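Local coordinates for protein ATPase BagA (Mycobacterium tuberculosis H37Rv, PDB 6BS3) that hydrolyses ATP as one of the two subunits of the BagAB complex, whose ATPase activity is required for resistance to nitric oxide and to elevated glycerol, at residues R168-L173 with A228-P233; V196-L199 with Q203-I206. All coordinates share one frame; numbering follows the deposited sequence.

Both contacts lie on the same side of the chain's centre, about 10 Å apart between their centres, and they touch each other directly. In contact 1 the short helix 169-172 meets the turn that follows helix 214-229; contact 2, nested inside the loop that contact 1 closes, joins the end of helix 188-200 to the start of strand 204-210. Pro233 O and Ile206 N, 2.9 Å apart, probably form the hydrogen bond that ties them, while Leu199 packs on both Leu173 and Leu232. The nucleotide site is nearer contact 1: the side chains of Leu173 and the ATP-binding Lys34 are about 11 Å apart. Contact 2 is remote from it.

Contact 1: residues R168-L173 with A228-P233; sequences RIARFL and AQMELP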
ATOM      1  N   ARG A 168      -4.922  -6.671   7.923  1.00 50.53           N
ATOM      2  CA  ARG A 168      -6.282  -6.525   8.459  1.00 49.45           C
ATOM      3  C   ARG A 168      -7.186  -7.732   8.231  1.00 50.32           C
ATOM      4  O   ARG A 168      -8.277  -7.779   8.805  1.00 50.24           O
ATOM      5  CB  ARG A 168      -6.950  -5.284   7.824  1.00 50.67           C
ATOM      6  CG  ARG A 168      -6.251  -3.971   8.137  1.00 63.26           C
ATOM      7  CD  ARG A 168      -6.980  -2.780   7.560  1.00 81.96           C
ATOM      8  NE  ARG A 168      -6.514  -1.541   8.182  1.00105.71           N
ATOM      9  CZ  ARG A 168      -7.201  -0.402   8.214  1.00125.41           C
ATOM     10  NH1 ARG A 168      -8.407  -0.329   7.657  1.00111.80           N
ATOM     11  NH2 ARG A 168      -6.694   0.669   8.810  1.00113.33           N
ATOM     12  N   ILE A 169      -6.773  -8.680   7.370  1.00 45.38           N
ATOM     13  CA  ILE A 169      -7.606  -9.823   6.963  1.00 43.91           C
ATOM     14  C   ILE A 169      -8.035 -10.724   8.130  1.00 48.30           C
ATOM     15  O   ILE A 169      -9.211 -11.103   8.178  1.00 48.97           O
ATOM     16  CB  ILE A 169      -6.994 -10.648   5.780  1.00 45.81           C
ATOM     17  CG1 ILE A 169      -8.023 -11.627   5.155  1.00 44.93           C
ATOM     18  CG2 ILE A 169      -5.674 -11.373   6.143  1.00 45.41           C
ATOM     19  CD1 ILE A 169      -9.248 -10.980   4.454  1.00 40.45           C
ATOM     20  N   ALA A 170      -7.115 -11.065   9.049  1.00 45.39           N
ATOM     21  CA  ALA A 170      -7.430 -11.968  10.163  1.00 45.52           C
ATOM     22  C   ALA A 170      -8.481 -11.375  11.086  1.00 50.29           C
ATOM     23  O   ALA A 170      -9.449 -12.065  11.389  1.00 52.01           O
ATOM     24  CB  ALA A 170      -6.167 -12.370  10.928  1.00 45.80           C
ATOM     25  N   ARG A 171      -8.347 -10.082  11.451  1.00 45.96           N
ATOM     26  CA  ARG A 171      -9.319  -9.344  12.263  1.00 45.54           C
ATOM     27  C   ARG A 171     -10.671  -9.199  11.532  1.00 48.28           C
ATOM     28  O   ARG A 171     -11.725  -9.381  12.153  1.00 49.53           O
ATOM     29  CB  ARG A 171      -8.743  -7.969  12.667  1.00 48.19           C
ATOM     30  CG  ARG A 171      -9.735  -6.998  13.367  1.00 59.84           C
ATOM     31  CD  ARG A 171     -10.195  -7.462  14.749  1.00 80.08           C
ATOM     32  NE  ARG A 171      -9.071  -7.742  15.649  1.00 95.89           N
ATOM     33  CZ  ARG A 171      -8.569  -6.877  16.527  1.00109.10           C
ATOM     34  NH1 ARG A 171      -9.097  -5.665  16.654  1.00 93.95           N
ATOM     35  NH2 ARG A 171      -7.537  -7.219  17.289  1.00 93.45           N
ATOM     36  N   PHE A 172     -10.642  -8.913  10.214  1.00 43.28           N
ATOM     37  CA  PHE A 172     -11.854  -8.793   9.396  1.00 42.40           C
ATOM     38  C   PHE A 172     -12.719 -10.068   9.437  1.00 49.39           C
ATOM     39  O   PHE A 172     -13.954  -9.978   9.414  1.00 49.93           O
ATOM     40  CB  PHE A 172     -11.495  -8.434   7.943  1.00 42.91           C
ATOM     41  CG  PHE A 172     -12.662  -8.413   6.977  1.00 43.02           C
ATOM     42  CD1 PHE A 172     -13.631  -7.415   7.048  1.00 44.24           C
ATOM     43  CD2 PHE A 172     -12.780  -9.379   5.981  1.00 44.73           C
ATOM     44  CE1 PHE A 172     -14.706  -7.393   6.150  1.00 44.87           C
ATOM     45  CE2 PHE A 172     -13.855  -9.351   5.075  1.00 47.09           C
ATOM     46  CZ  PHE A 172     -14.808  -8.358   5.166  1.00 44.49           C
ATOM     47  N   LEU A 173     -12.066 -11.250   9.494  1.00 47.34           N
ATOM     48  CA  LEU A 173     -12.754 -12.540   9.514  1.00 47.11           C
ATOM     49  C   LEU A 173     -12.947 -13.086  10.929  1.00 52.30           C
ATOM     50  O   LEU A 173     -13.433 -14.204  11.093  1.00 52.75           O
ATOM     51  CB  LEU A 173     -12.044 -13.555   8.589  1.00 46.63           C
ATOM     52  CG  LEU A 173     -11.909 -13.110   7.120  1.00 49.68           C
ATOM     53  CD1 LEU A 173     -10.898 -13.949   6.386  1.00 48.68           C
ATOM     54  CD2 LEU A 173     -13.263 -13.062   6.416  1.00 48.73           C
ATOM     55  N   ALA A 228      -4.268 -19.800   9.792  1.00 51.55           N
ATOM     56  CA  ALA A 228      -4.175 -21.233  10.150  1.00 52.49           C
ATOM     57  C   ALA A 228      -4.544 -21.452  11.622  1.00 58.56           C
ATOM     58  O   ALA A 228      -5.246 -22.422  11.926  1.00 59.17           O
ATOM     59  CB  ALA A 228      -2.775 -21.767   9.882  1.00 52.86           C
ATOM     60  N   GLN A 229      -4.104 -20.526  12.524  1.00 54.94           N
ATOM     61  CA  GLN A 229      -4.409 -20.536  13.960  1.00 54.79           C
ATOM     62  C   GLN A 229      -5.909 -20.378  14.216  1.00 58.14           C
ATOM     63  O   GLN A 229      -6.435 -20.948  15.169  1.00 58.16           O
ATOM     64  CB  GLN A 229      -3.633 -19.431  14.695  1.00 56.49           C
ATOM     65  CG  GLN A 229      -2.196 -19.819  15.022  1.00 82.21           C
ATOM     66  CD  GLN A 229      -1.447 -18.766  15.805  1.00113.88           C
ATOM     67  OE1 GLN A 229      -0.857 -19.057  16.851  1.00115.90           O
ATOM     68  NE2 GLN A 229      -1.430 -17.523  15.321  1.00104.23           N
ATOM     69  N   MET A 230      -6.587 -19.606  13.366  1.00 54.02           N
ATOM     70  CA  MET A 230      -8.028 -19.367  13.444  1.00 53.38           C
ATOM     71  C   MET A 230      -8.812 -20.502  12.772  1.00 57.39           C
ATOM     72  O   MET A 230     -10.041 -20.526  12.850  1.00 57.23           O
ATOM     73  CB  MET A 230      -8.371 -18.037  12.775  1.00 55.18           C
ATOM     74  CG  MET A 230      -7.861 -16.820  13.534  1.00 58.30           C
ATOM     75  SD  MET A 230      -8.169 -15.279  12.627  1.00 61.95           S
ATOM     76  CE  MET A 230      -9.949 -15.137  12.815  1.00 57.81           C
ATOM     77  N   GLU A 231      -8.090 -21.446  12.126  1.00 53.59           N
ATOM     78  CA  GLU A 231      -8.616 -22.584  11.380  1.00 53.03           C
ATOM     79  C   GLU A 231      -9.432 -22.107  10.167  1.00 55.16           C
ATOM     80  O   GLU A 231     -10.442 -22.702   9.794  1.00 55.71           O
ATOM     81  CB  GLU A 231      -9.361 -23.579  12.294  1.00 54.74           C
ATOM     82  CG  GLU A 231      -8.417 -24.602  12.912  1.00 70.35           C
ATOM     83  CD  GLU A 231      -8.587 -24.921  14.386  1.00102.73           C
ATOM     84  OE1 GLU A 231      -7.553 -25.020  15.085  1.00109.56           O
ATOM     85  OE2 GLU A 231      -9.744 -25.083  14.839  1.00 98.12           O
ATOM     86  N   LEU A 232      -8.955 -21.029   9.541  1.00 50.02           N
ATOM     87  CA  LEU A 232      -9.572 -20.464   8.344  1.00 48.74           C
ATOM     88  C   LEU A 232      -8.926 -21.089   7.083  1.00 53.34           C
ATOM     89  O   LEU A 232      -7.708 -21.249   7.049  1.00 53.92           O
ATOM     90  CB  LEU A 232      -9.514 -18.928   8.347  1.00 47.09           C
ATOM     91  CG  LEU A 232     -10.503 -18.230   9.291  1.00 49.28           C
ATOM     92  CD1 LEU A 232     -10.130 -16.810   9.511  1.00 48.04           C
ATOM     93  CD2 LEU A 232     -11.932 -18.301   8.781  1.00 50.04           C
ATOM     94  N   PRO A 233      -9.726 -21.515   6.081  1.00 49.44           N
ATOM     95  CA  PRO A 233      -9.151 -22.196   4.908  1.00 48.50           C
ATOM     96  C   PRO A 233      -8.329 -21.328   3.961  1.00 52.32           C
ATOM     97  O   PRO A 233      -8.819 -20.342   3.420  1.00 52.56           O
ATOM     98  CB  PRO A 233     -10.374 -22.795   4.211  1.00 49.49           C
ATOM     99  CG  PRO A 233     -11.483 -21.921   4.598  1.00 54.07           C
ATOM    100  CD  PRO A 233     -11.197 -21.454   5.988  1.00 50.51           C
TER
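The carbonyl oxygen of Ala170 is met by the end of Met230: the methyl CE lies 3.4 Å from Ala170 O, and SD is only a little farther from the same oxygen, at 3.7 Å. No hydrogen bond crosses here; this is a van der Waals approach to a backbone carbonyl of helix 169-172, an oxygen that also takes a weak bond from Leu173 N. Met230 reaches across nearly extended as far as SD, then bends at its last torsion (chi3 72°), which brings CE near both Ala170 O and Leu173 O, the latter 4.0 Å from CE. SD meanwhile packs on the methyl of Ala170, with Ala170 CB 3.9 Å from Met230 SD. Beside this, Leu232 sends a single branch over, its CD1 3.9 Å from Leu173 CB. The chain turns between Met230 and Leu232, and both direct their CB toward 168-173; between them Glu231 has positive phi (64°) and closes a Schellman motif at the end of helix 214-229. Met230 O is bonded by His200 NE2. Leu173 and Leu232 both go on to Leu199 of helix 188-200 and Ile206 of strand 204-210, while Phe172 packs against helix 130-146.

Contact 2: residues V196-L199 with Q203-I206; sequences VKLL and QTAI
Leu198 and Thr204 set their side chains at about a right angle, and the hydroxyl of Thr204 turns to the leucine's backbone: Thr204 OG1 donates to Leu198 O at 2.7 Å. With OG1 anti to its own carbonyl carbon (chi1 -53°), the threonine offers the hydroxyl to the last turn of the helix, and CG2 lies near the next carbonyl, 3.7 Å from Leu199 O. The donor stands well above the carbonyl plane of Leu198, 51° out of it. Ser201 OG also bonds Leu198 O, so two hydroxyls grip one oxygen near the helix end. One branch of Leu198 lies across the residues leading into the strand: Leu198 CD1 is 3.9 Å from Thr204 OG1 and 4.0 Å from Gln203 CB. Gln203, again roughly perpendicular to Leu198, touches with CB alone, for its chain bends at chi2 and carries the amide away. Leu199 points its side chain off to Leu173, Leu232 and Val175, meeting the threonine mainly through its backbone. The short link from helix 188-200 into strand 204-210, which runs parallel to strands 23-28 and 234-242, is a helix-to-strand connection of the alpha/beta P-loop NTPase fold of the ArsA ATPase family, to which this protein belongs.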
ATOM      1  N   VAL A 196     -19.601 -17.657  10.782  1.00 53.85           N
ATOM      2  CA  VAL A 196     -18.477 -18.447  11.307  1.00 54.33           C
ATOM      3  C   VAL A 196     -18.412 -19.805  10.592  1.00 60.09           C
ATOM      4  O   VAL A 196     -17.330 -20.203  10.159  1.00 60.67           O
ATOM      5  CB  VAL A 196     -18.571 -18.639  12.851  1.00 58.32           C
ATOM      6  CG1 VAL A 196     -17.672 -19.774  13.343  1.00 57.84           C
ATOM      7  CG2 VAL A 196     -18.247 -17.353  13.587  1.00 58.13           C
ATOM      8  N   LYS A 197     -19.570 -20.517  10.498  1.00 56.24           N
ATOM      9  CA  LYS A 197     -19.695 -21.833   9.859  1.00 55.57           C
ATOM     10  C   LYS A 197     -19.269 -21.761   8.398  1.00 57.79           C
ATOM     11  O   LYS A 197     -18.515 -22.621   7.954  1.00 57.48           O
ATOM     12  CB  LYS A 197     -21.138 -22.359   9.957  1.00 58.13           C
ATOM     13  CG  LYS A 197     -21.340 -23.379  11.056  1.00 79.21           C
ATOM     14  CD  LYS A 197     -22.823 -23.613  11.338  1.00 92.41           C
ATOM     15  CE  LYS A 197     -23.272 -22.934  12.612  1.00102.10           C
ATOM     16  NZ  LYS A 197     -24.753 -22.885  12.738  1.00109.03           N
ATOM     17  N   LEU A 198     -19.753 -20.730   7.656  1.00 52.10           N
ATOM     18  CA  LEU A 198     -19.417 -20.529   6.249  1.00 50.40           C
ATOM     19  C   LEU A 198     -17.918 -20.301   6.076  1.00 53.53           C
ATOM     20  O   LEU A 198     -17.297 -21.007   5.281  1.00 53.30           O
ATOM     21  CB  LEU A 198     -20.240 -19.389   5.607  1.00 49.69           C
ATOM     22  CG  LEU A 198     -19.818 -18.957   4.176  1.00 54.25           C
ATOM     23  CD1 LEU A 198     -20.003 -20.083   3.165  1.00 54.78           C
ATOM     24  CD2 LEU A 198     -20.585 -17.755   3.718  1.00 55.39           C
ATOM     25  N   LEU A 199     -17.343 -19.342   6.836  1.00 49.59           N
ATOM     26  CA  LEU A 199     -15.915 -18.982   6.765  1.00 49.04           C
ATOM     27  C   LEU A 199     -14.961 -20.136   7.036  1.00 53.39           C
ATOM     28  O   LEU A 199     -13.963 -20.252   6.342  1.00 52.52           O
ATOM     29  CB  LEU A 199     -15.572 -17.799   7.675  1.00 48.16           C
ATOM     30  CG  LEU A 199     -16.206 -16.458   7.318  1.00 51.17           C
ATOM     31  CD1 LEU A 199     -15.950 -15.434   8.412  1.00 49.44           C
ATOM     32  CD2 LEU A 199     -15.740 -15.959   5.933  1.00 51.63           C
ATOM     33  N   GLN A 203     -16.396 -24.460   1.688  1.00 51.24           N
ATOM     34  CA  GLN A 203     -17.105 -23.554   0.765  1.00 49.81           C
ATOM     35  C   GLN A 203     -16.337 -22.234   0.635  1.00 48.74           C
ATOM     36  O   GLN A 203     -16.683 -21.405  -0.203  1.00 47.47           O
ATOM     37  CB  GLN A 203     -18.518 -23.248   1.295  1.00 51.46           C
ATOM     38  CG  GLN A 203     -19.451 -24.446   1.335  1.00 70.39           C
ATOM     39  CD  GLN A 203     -20.086 -24.674  -0.003  1.00 92.65           C
ATOM     40  OE1 GLN A 203     -19.511 -25.319  -0.890  1.00 89.67           O
ATOM     41  NE2 GLN A 203     -21.284 -24.128  -0.172  1.00 83.85           N
ATOM     42  N   THR A 204     -15.313 -22.032   1.485  1.00 43.36           N
ATOM     43  CA  THR A 204     -14.493 -20.819   1.528  1.00 43.26           C
ATOM     44  C   THR A 204     -13.016 -21.143   1.271  1.00 48.17           C
ATOM     45  O   THR A 204     -12.561 -22.256   1.561  1.00 47.88           O
ATOM     46  CB  THR A 204     -14.723 -20.095   2.899  1.00 48.17           C
ATOM     47  OG1 THR A 204     -16.120 -19.903   3.107  1.00 46.10           O
ATOM     48  CG2 THR A 204     -14.016 -18.738   3.010  1.00 44.59           C
ATOM     49  N   ALA A 205     -12.274 -20.157   0.729  1.00 45.43           N
ATOM     50  CA  ALA A 205     -10.820 -20.196   0.508  1.00 44.39           C
ATOM     51  C   ALA A 205     -10.303 -18.773   0.482  1.00 44.35           C
ATOM     52  O   ALA A 205     -10.901 -17.910  -0.153  1.00 42.64           O
ATOM     53  CB  ALA A 205     -10.464 -20.903  -0.801  1.00 45.02           C
ATOM     54  N   ILE A 206      -9.185 -18.538   1.170  1.00 41.13           N
ATOM     55  CA  ILE A 206      -8.493 -17.246   1.225  1.00 39.94           C
ATOM     56  C   ILE A 206      -7.227 -17.362   0.361  1.00 42.64           C
ATOM     57  O   ILE A 206      -6.362 -18.187   0.649  1.00 41.81           O
ATOM     58  CB  ILE A 206      -8.170 -16.810   2.681  1.00 42.43           C
ATOM     59  CG1 ILE A 206      -9.459 -16.677   3.522  1.00 42.88           C
ATOM     60  CG2 ILE A 206      -7.352 -15.502   2.714  1.00 42.01           C
ATOM     61  CD1 ILE A 206      -9.390 -17.172   4.920  1.00 41.69           C
TER